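Local coordinates for microtubule-associated serine/threonine-protein kinase 4 (Homo sapiens, PDB 2W7R), which probably phosphorylates serine and threonine residues of other proteins, and carries a PDZ domain that probably binds the C-terminal ends of partner proteins, at residues Y14-R19 with H35-V40; D55-I60 with V84-T89; I5-S10 with C47-K52. All coordinates share one frame; numbering follows the deposited sequence.

Interaction 1. Residues Y14-R19 with H35-V40; sequences YGFTIR and HIVWNV
R19 lays its guanidinium flat on the indole of W38, the planes 11° apart and their centres 3.8 Å from each other, across a hairpin pair interrupted by a classic beta bulge. Strands 16-24 and 31-40 form this antiparallel hairpin of the PDZ fold, and Y14, G15 and F16 sit where PDZ domains carry the GLGF-like carboxylate-binding loop. The R19 chain runs extended from CG to NE over the five-membered ring: CD lies above that ring in a CH-pi contact, CZ follows in a cation-pi contact, and NH1 reaches CE2 of W38 at 3.4 Å, nearer the rim. The indole can meet it because its CG stands anti to the backbone N (chi1 -172°). At the bulge W38 and N39 both face T17. The carbonyl O of T17 takes a bond from W38 N at 2.8 Å and a weak one from N39 N at 3.5 Å, while T17 N donates a hydrogen bond to N39 O at 3.0 Å. Beyond the bulge R19 and I36 bond in both directions. F16, I18, V37 and V40 turn to the other face; there I18 packs on H70, V73 and I74 of helix 70-78, which with strand 16-24 borders the peptide groove in PDZ domains. On the R19 side a second subunit approaches, with Y24 of that chain against R19 and N93 of that chain bonded to W38 O. OG1 of T17 sits at the indole edge, 3.7 Å from CB of W38.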
loop_
_atom_site.group_PDB
_atom_site.type_symbol
_atom_site.label_atom_id
_atom_site.label_comp_id
_atom_site.label_asym_id
_atom_site.label_seq_id
_atom_site.Cartn_x
_atom_site.Cartn_y
_atom_site.Cartn_z
ATOM N N TYR A 14 6.728 16.045 12.493
ATOM C CA TYR A 14 6.021 14.863 12.966
ATOM C C TYR A 14 6.815 13.596 12.664
ATOM O O TYR A 14 6.775 12.630 13.428
ATOM C CB TYR A 14 4.621 14.774 12.359
ATOM C CG TYR A 14 3.757 15.993 12.595
ATOM C CD1 TYR A 14 3.478 16.439 13.884
ATOM C CD2 TYR A 14 3.203 16.688 11.528
ATOM C CE1 TYR A 14 2.680 17.557 14.099
ATOM C CE2 TYR A 14 2.407 17.802 11.731
ATOM C CZ TYR A 14 2.150 18.233 13.016
ATOM O OH TYR A 14 1.356 19.342 13.210
ATOM N N GLY A 15 7.530 13.605 11.542
ATOM C CA GLY A 15 8.434 12.520 11.205
ATOM C C GLY A 15 7.924 11.534 10.167
ATOM O O GLY A 15 8.196 10.337 10.259
ATOM N N PHE A 16 7.197 12.021 9.168
ATOM C CA PHE A 16 6.764 11.135 8.090
ATOM C C PHE A 16 6.643 11.816 6.728
ATOM O O PHE A 16 6.693 13.042 6.623
ATOM C CB PHE A 16 5.468 10.392 8.463
ATOM C CG PHE A 16 4.240 11.272 8.549
ATOM C CD1 PHE A 16 3.328 11.316 7.507
ATOM C CD2 PHE A 16 3.983 12.021 9.685
ATOM C CE1 PHE A 16 2.194 12.105 7.589
ATOM C CE2 PHE A 16 2.852 12.813 9.772
ATOM C CZ PHE A 16 1.957 12.855 8.727
ATOM N N THR A 17 6.510 11.004 5.685
ATOM C CA THR A 17 6.283 11.521 4.337
ATOM C C THR A 17 5.047 10.877 3.743
ATOM O O THR A 17 4.700 9.740 4.080
ATOM C CB THR A 17 7.468 11.240 3.398
ATOM O OG1 THR A 17 7.680 9.826 3.298
ATOM C CG2 THR A 17 8.734 11.894 3.931
ATOM N N ILE A 18 4.383 11.612 2.859
ATOM C CA ILE A 18 3.188 11.106 2.198
ATOM C C ILE A 18 3.378 11.124 0.696
ATOM O O ILE A 18 4.140 11.939 0.165
ATOM C CB ILE A 18 1.936 11.940 2.554
ATOM C CG1 ILE A 18 2.031 13.340 1.951
ATOM C CG2 ILE A 18 1.732 11.992 4.069
ATOM C CD1 ILE A 18 0.723 14.126 2.046
ATOM N N ARG A 19 2.690 10.220 0.010
ATOM C CA ARG A 19 2.690 10.222 -1.442
ATOM C C ARG A 19 1.291 10.042 -1.999
ATOM O O ARG A 19 0.459 9.336 -1.417
ATOM C CB ARG A 19 3.596 9.124 -1.995
ATOM C CG ARG A 19 5.071 9.453 -1.898
ATOM C CD ARG A 19 5.928 8.370 -2.518
ATOM N NE ARG A 19 7.344 8.744 -2.503
ATOM C CZ ARG A 19 8.319 8.002 -3.024
ATOM N NH1 ARG A 19 8.047 6.837 -3.606
ATOM N NH2 ARG A 19 9.573 8.426 -2.963
ATOM N N HIS A 35 -3.999 9.132 -0.756
ATOM C CA HIS A 35 -2.773 9.645 -0.156
ATOM C C HIS A 35 -2.324 8.628 0.853
ATOM O O HIS A 35 -3.081 8.240 1.752
ATOM C CB HIS A 35 -3.037 10.982 0.534
ATOM C CG HIS A 35 -3.560 12.029 -0.397
ATOM N ND1 HIS A 35 -2.730 12.827 -1.154
ATOM C CD2 HIS A 35 -4.824 12.380 -0.728
ATOM C CE1 HIS A 35 -3.461 13.634 -1.903
ATOM N NE2 HIS A 35 -4.735 13.383 -1.664
ATOM N N ILE A 36 -1.081 8.193 0.721
ATOM C CA ILE A 36 -0.574 7.125 1.552
ATOM C C ILE A 36 0.570 7.635 2.412
ATOM O O ILE A 36 1.332 8.507 1.994
ATOM C CB ILE A 36 -0.098 5.948 0.666
ATOM C CG1 ILE A 36 0.088 4.680 1.481
ATOM C CG2 ILE A 36 1.175 6.306 -0.089
ATOM C CD1 ILE A 36 0.469 3.480 0.626
ATOM N N VAL A 37 0.670 7.114 3.629
ATOM C CA VAL A 37 1.856 7.358 4.430
ATOM C C VAL A 37 2.958 6.520 3.808
ATOM O O VAL A 37 2.860 5.287 3.751
ATOM C CB VAL A 37 1.658 6.943 5.885
ATOM C CG1 VAL A 37 2.965 7.104 6.655
ATOM C CG2 VAL A 37 0.543 7.776 6.513
ATOM N N TRP A 38 3.999 7.180 3.317
ATOM C CA TRP A 38 5.047 6.458 2.597
ATOM C C TRP A 38 6.149 5.965 3.520
ATOM O O TRP A 38 6.603 4.826 3.421
ATOM C CB TRP A 38 5.641 7.317 1.471
ATOM C CG TRP A 38 6.564 6.526 0.604
ATOM C CD1 TRP A 38 7.919 6.690 0.472
ATOM C CD2 TRP A 38 6.216 5.407 -0.223
ATOM N NE1 TRP A 38 8.428 5.750 -0.395
ATOM C CE2 TRP A 38 7.405 4.953 -0.836
ATOM C CE3 TRP A 38 5.014 4.754 -0.513
ATOM C CZ2 TRP A 38 7.425 3.877 -1.722
ATOM C CZ3 TRP A 38 5.039 3.678 -1.384
ATOM C CH2 TRP A 38 6.236 3.254 -1.981
ATOM N N ASN A 39 6.585 6.831 4.421
ATOM C CA ASN A 39 7.621 6.464 5.366
ATOM C C ASN A 39 7.365 7.118 6.704
ATOM O O ASN A 39 6.849 8.234 6.762
ATOM C CB ASN A 39 8.990 6.887 4.843
ATOM C CG ASN A 39 10.119 6.470 5.772
ATOM O OD1 ASN A 39 10.106 5.370 6.328
ATOM N ND2 ASN A 39 11.093 7.350 5.950
ATOM N N VAL A 40 7.726 6.416 7.774
ATOM C CA VAL A 40 7.639 6.949 9.122
ATOM C C VAL A 40 9.002 6.747 9.774
ATOM O O VAL A 40 9.443 5.612 9.957
ATOM C CB VAL A 40 6.560 6.222 9.946
ATOM C CG1 VAL A 40 6.520 6.759 11.374
ATOM C CG2 VAL A 40 5.191 6.344 9.271
#

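Interaction 2. Residues D55-I60 with V84-T89; sequences DLITHI and VSITTT
I57 and I86 meet through their CG2 methyls, 4.0 Å apart, on the tightly packed face of an antiparallel strand pair in the main sheet of the PDZ fold. I60 continues that face, its CG2 3.8 Å from CG2 of V84. Both isoleucines of strand 56-60 hold CG2 anti to the backbone N, which turns this methyl to the neighbouring strand. Helix 70-78 closes over I60 and I86 through V73, L76 and L77, and F16 and I18 add to the same core. Partly exposed T88 ends this face. The opposite face is more open and polar, with H59, T87 and T89 partly exposed and T58 at the bulge beside them, although L56 is buried there against I21, H34 and I36. A classic beta bulge sets T58 and H59 against T87. The carbonyl O of T87 accepts a hydrogen bond from T58 N at 2.8 Å and a weak one from H59 N at 3.4 Å; T87 N returns a bond to H59 O. On its L56 side, L56 and T89 bond in both directions. H59 and T87 run side by side, CB of H59 3.5 Å from OG1 of T87, whereas T58 and T89 cross at about a right angle. Just before strand 56-60, CB of D55 touches CB of T88, and its carboxylate turns to K52 N. OG1 of T58 is hydrogen-bonded to ND1 of H59 at 2.9 Å.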
loop_
_atom_site.group_PDB
_atom_site.type_symbol
_atom_site.label_atom_id
_atom_site.label_comp_id
_atom_site.label_asym_id
_atom_site.label_seq_id
_atom_site.Cartn_x
_atom_site.Cartn_y
_atom_site.Cartn_z
ATOM N N ASP A 55 -0.472 3.073 5.380
ATOM C CA ASP A 55 -1.762 3.590 5.818
ATOM C C ASP A 55 -2.276 4.620 4.825
ATOM O O ASP A 55 -1.538 5.521 4.422
ATOM C CB ASP A 55 -1.621 4.255 7.191
ATOM C CG ASP A 55 -1.529 3.251 8.324
ATOM O OD1 ASP A 55 -2.205 2.203 8.252
ATOM O OD2 ASP A 55 -0.790 3.523 9.292
ATOM N N LEU A 56 -3.541 4.497 4.425
ATOM C CA LEU A 56 -4.167 5.534 3.623
ATOM C C LEU A 56 -4.743 6.582 4.555
ATOM O O LEU A 56 -5.407 6.248 5.537
ATOM C CB LEU A 56 -5.294 4.969 2.747
ATOM C CG LEU A 56 -4.950 3.929 1.682
ATOM C CD1 LEU A 56 -6.175 3.574 0.879
ATOM C CD2 LEU A 56 -3.854 4.444 0.759
ATOM N N ILE A 57 -4.514 7.847 4.226
ATOM C CA ILE A 57 -5.004 8.949 5.031
ATOM C C ILE A 57 -6.357 9.389 4.498
ATOM O O ILE A 57 -6.505 9.616 3.305
ATOM C CB ILE A 57 -4.069 10.150 4.951
ATOM C CG1 ILE A 57 -2.697 9.789 5.523
ATOM C CG2 ILE A 57 -4.689 11.340 5.677
ATOM C CD1 ILE A 57 -1.623 10.855 5.282
ATOM N N THR A 58 -7.346 9.504 5.383
ATOM C CA THR A 58 -8.660 9.984 4.957
ATOM C C THR A 58 -8.975 11.377 5.491
ATOM O O THR A 58 -9.735 12.125 4.879
ATOM C CB THR A 58 -9.811 9.005 5.326
ATOM O OG1 THR A 58 -9.932 8.884 6.749
ATOM C CG2 THR A 58 -9.565 7.631 4.718
ATOM N N HIS A 59 -8.370 11.734 6.620
ATOM C CA HIS A 59 -8.651 13.015 7.250
ATOM C C HIS A 59 -7.421 13.534 7.970
ATOM O O HIS A 59 -6.628 12.756 8.493
ATOM C CB HIS A 59 -9.761 12.893 8.305
ATOM C CG HIS A 59 -11.102 12.518 7.758
ATOM N ND1 HIS A 59 -11.432 11.224 7.420
ATOM C CD2 HIS A 59 -12.204 13.265 7.514
ATOM C CE1 HIS A 59 -12.678 11.192 6.978
ATOM N NE2 HIS A 59 -13.169 12.416 7.029
ATOM N N ILE A 60 -7.289 14.854 8.013
ATOM C CA ILE A 60 -6.300 15.504 8.865
ATOM C C ILE A 60 -7.043 16.495 9.751
ATOM O O ILE A 60 -7.746 17.371 9.251
ATOM C CB ILE A 60 -5.232 16.230 8.032
ATOM C CG1 ILE A 60 -4.475 15.222 7.163
ATOM C CG2 ILE A 60 -4.271 17.007 8.935
ATOM C CD1 ILE A 60 -3.609 15.856 6.111
ATOM N N VAL A 84 -1.291 17.119 15.761
ATOM C CA VAL A 84 -2.117 16.828 14.590
ATOM C C VAL A 84 -2.840 15.493 14.739
ATOM O O VAL A 84 -2.328 14.559 15.348
ATOM C CB VAL A 84 -1.284 16.817 13.291
ATOM C CG1 VAL A 84 -0.407 15.569 13.224
ATOM C CG2 VAL A 84 -2.200 16.895 12.065
ATOM N N SER A 85 -4.042 15.412 14.180
ATOM C CA SER A 85 -4.811 14.184 14.219
ATOM C C SER A 85 -4.899 13.639 12.799
ATOM O O SER A 85 -5.249 14.370 11.884
ATOM C CB SER A 85 -6.210 14.478 14.759
ATOM O OG SER A 85 -6.953 13.289 14.940
ATOM N N ILE A 86 -4.551 12.372 12.606
ATOM C CA ILE A 86 -4.623 11.779 11.272
ATOM C C ILE A 86 -5.541 10.564 11.283
ATOM O O ILE A 86 -5.311 9.606 12.022
ATOM C CB ILE A 86 -3.226 11.387 10.746
ATOM C CG1 ILE A 86 -2.314 12.613 10.719
ATOM C CG2 ILE A 86 -3.311 10.766 9.353
ATOM C CD1 ILE A 86 -0.980 12.357 10.085
ATOM N N THR A 87 -6.595 10.612 10.474
ATOM C CA THR A 87 -7.490 9.478 10.351
ATOM C C THR A 87 -7.012 8.614 9.197
ATOM O O THR A 87 -6.770 9.110 8.096
ATOM C CB THR A 87 -8.936 9.927 10.092
ATOM O OG1 THR A 87 -9.327 10.886 11.083
ATOM C CG2 THR A 87 -9.883 8.735 10.129
ATOM N N THR A 88 -6.857 7.323 9.459
ATOM C CA THR A 88 -6.349 6.400 8.455
ATOM C C THR A 88 -7.272 5.208 8.282
ATOM O O THR A 88 -8.109 4.920 9.144
ATOM C CB THR A 88 -4.948 5.875 8.829
ATOM O OG1 THR A 88 -5.037 5.060 10.004
ATOM C CG2 THR A 88 -3.989 7.032 9.087
ATOM N N THR A 89 -7.109 4.518 7.162
ATOM C CA THR A 89 -7.879 3.319 6.872
ATOM C C THR A 89 -6.965 2.277 6.220
ATOM O O THR A 89 -5.975 2.631 5.584
ATOM C CB THR A 89 -9.062 3.654 5.945
ATOM O OG1 THR A 89 -9.978 2.554 5.907
ATOM C CG2 THR A 89 -8.571 3.966 4.534
#

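Interaction 3. Residues I5-S10 with C47-K52; sequences IVIHSS and CQAGLK
A49, in the last turn of the short helix that begins at P45, is the first residue of 47-52 to touch strand 5-8, and it does so with its methyl. CB of A49 points at the strand and lies 3.5 Å from V6 O, 3.7 Å from CG1 of I7 and 3.9 Å from CG2 of I5. CG2 of I5 also rests 3.5 Å from the carbonyl O of A49, a methyl against a carbonyl oxygen. No hydrogen bond crosses the contact; it is made of apolar side chains and carbonyl oxygens. G50 follows with a positive phi of 95°, where a side chain would be jammed against the A49 carbonyl. One of the two bonds back into the last turn of this Schellman motif is G50 N to C47 O, 3.2 Å. CD1 of I5 comes no nearer than 4.4 Å to G50 O. The helix that gives way here is the short one of the PDZ fold that follows strand 31-40, and it lies against the strand edging the main sheet. L51 then faces I5 and I7 together, and it also packs on A46 and F16, while I7 packs on P45, A46, Y14 and F16. The CG of L51 stands anti to the backbone N (chi1 -167°), and its methyls divide: CD1 faces CG1 of I5, and CD2 meets CD1 of I7 at 4.2 Å. I7 reaches that far because its chain is extended to CD1 (chi2 174°).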
loop_
_atom_site.group_PDB
_atom_site.type_symbol
_atom_site.label_atom_id
_atom_site.label_comp_id
_atom_site.label_asym_id
_atom_site.label_seq_id
_atom_site.Cartn_x
_atom_site.Cartn_y
_atom_site.Cartn_z
ATOM N N ILE A 5 -5.292 8.847 14.677
ATOM C CA ILE A 5 -3.956 8.809 15.250
ATOM C C ILE A 5 -3.585 10.218 15.681
ATOM O O ILE A 5 -3.575 11.138 14.867
ATOM C CB ILE A 5 -2.907 8.333 14.228
ATOM C CG1 ILE A 5 -3.331 7.009 13.587
ATOM C CG2 ILE A 5 -1.536 8.210 14.894
ATOM C CD1 ILE A 5 -3.217 5.820 14.500
ATOM N N VAL A 6 -3.287 10.397 16.961
ATOM C CA VAL A 6 -2.897 11.711 17.448
ATOM C C VAL A 6 -1.387 11.785 17.601
ATOM O O VAL A 6 -0.782 10.981 18.308
ATOM C CB VAL A 6 -3.582 12.045 18.779
ATOM C CG1 VAL A 6 -3.163 13.426 19.261
ATOM C CG2 VAL A 6 -5.097 11.970 18.613
ATOM N N ILE A 7 -0.775 12.747 16.923
ATOM C CA ILE A 7 0.670 12.884 16.969
ATOM C C ILE A 7 1.047 14.182 17.670
ATOM O O ILE A 7 0.647 15.267 17.244
ATOM C CB ILE A 7 1.289 12.849 15.557
ATOM C CG1 ILE A 7 0.829 11.603 14.799
ATOM C CG2 ILE A 7 2.810 12.894 15.648
ATOM C CD1 ILE A 7 1.276 11.574 13.338
ATOM N N HIS A 8 1.806 14.063 18.758
ATOM C CA HIS A 8 2.293 15.228 19.483
ATOM C C HIS A 8 3.737 15.497 19.091
ATOM O O HIS A 8 4.600 14.633 19.247
ATOM C CB HIS A 8 2.228 15.001 20.994
ATOM C CG HIS A 8 0.863 14.666 21.505
ATOM N ND1 HIS A 8 0.010 15.616 22.023
ATOM C CD2 HIS A 8 0.210 13.484 21.596
ATOM C CE1 HIS A 8 -1.111 15.032 22.412
ATOM N NE2 HIS A 8 -1.016 13.739 22.161
ATOM N N SER A 9 3.990 16.699 18.584
ATOM C CA SER A 9 5.335 17.116 18.208
ATOM C C SER A 9 5.842 18.189 19.168
ATOM O O SER A 9 5.061 18.999 19.667
ATOM C CB SER A 9 5.340 17.657 16.777
ATOM O OG SER A 9 6.535 18.371 16.508
ATOM N N SER A 10 7.149 18.190 19.414
ATOM C CA SER A 10 7.765 19.178 20.297
ATOM C C SER A 10 8.252 20.397 19.519
ATOM O O SER A 10 7.660 20.777 18.507
ATOM C CB SER A 10 8.922 18.555 21.084
ATOM O OG SER A 10 9.920 18.046 20.215
ATOM N N CYS A 47 6.157 7.795 14.648
ATOM C CA CYS A 47 6.487 6.412 14.964
ATOM C C CYS A 47 5.922 6.022 16.328
ATOM O O CYS A 47 5.323 4.957 16.480
ATOM C CB CYS A 47 8.002 6.213 14.951
ATOM S SG CYS A 47 8.536 4.544 15.383
ATOM N N GLN A 48 6.112 6.898 17.312
ATOM C CA GLN A 48 5.610 6.657 18.663
ATOM C C GLN A 48 4.094 6.549 18.666
ATOM O O GLN A 48 3.519 5.731 19.391
ATOM C CB GLN A 48 6.021 7.794 19.600
ATOM C CG GLN A 48 7.425 7.687 20.162
ATOM C CD GLN A 48 7.646 8.623 21.341
ATOM O OE1 GLN A 48 6.846 9.568 21.516
ATOM N NE2 GLN A 48 8.613 8.411 22.095
ATOM N N ALA A 49 3.459 7.391 17.855
ATOM C CA ALA A 49 2.005 7.504 17.797
ATOM C C ALA A 49 1.344 6.313 17.112
ATOM O O ALA A 49 0.135 6.123 17.219
ATOM C CB ALA A 49 1.603 8.798 17.099
ATOM N N GLY A 50 2.134 5.522 16.398
ATOM C CA GLY A 50 1.615 4.322 15.772
ATOM C C GLY A 50 1.191 4.508 14.330
ATOM O O GLY A 50 0.525 3.644 13.763
ATOM N N LEU A 51 1.565 5.637 13.733
ATOM C CA LEU A 51 1.327 5.842 12.309
ATOM C C LEU A 51 2.192 4.845 11.562
ATOM O O LEU A 51 3.344 4.622 11.935
ATOM C CB LEU A 51 1.706 7.264 11.891
ATOM C CG LEU A 51 1.229 7.700 10.508
ATOM C CD1 LEU A 51 -0.277 7.878 10.520
ATOM C CD2 LEU A 51 1.922 8.989 10.082
ATOM N N LYS A 52 1.650 4.240 10.508
ATOM C CA LYS A 52 2.410 3.226 9.784
ATOM C C LYS A 52 2.449 3.415 8.270
ATOM O O LYS A 52 1.453 3.773 7.651
ATOM C CB LYS A 52 1.902 1.826 10.131
ATOM C CG LYS A 52 2.201 1.421 11.576
ATOM C CD LYS A 52 2.519 -0.059 11.684
#

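The three contacts lie close together in one small PDZ domain, their centres 11 to 12 Å apart. Interaction 1 falls within the chain span bridged by interaction 3, and interaction 2 begins only after both have ended. Interactions 2 and 3 share the main sheet, since strands 5-8 and 83-89 are neighbours: I5 O and V84 O take probable bonds from I86 N and I7 N. Interaction 1 belongs to the separate hairpin, joined to strand 56-60 by probable bonds between V37 N and D55 O and between I57 N and H35 O. The F16 ring, next to the putative carboxylate-binding loop, touches I86 and L51, residues of both other contacts, in the domain's core.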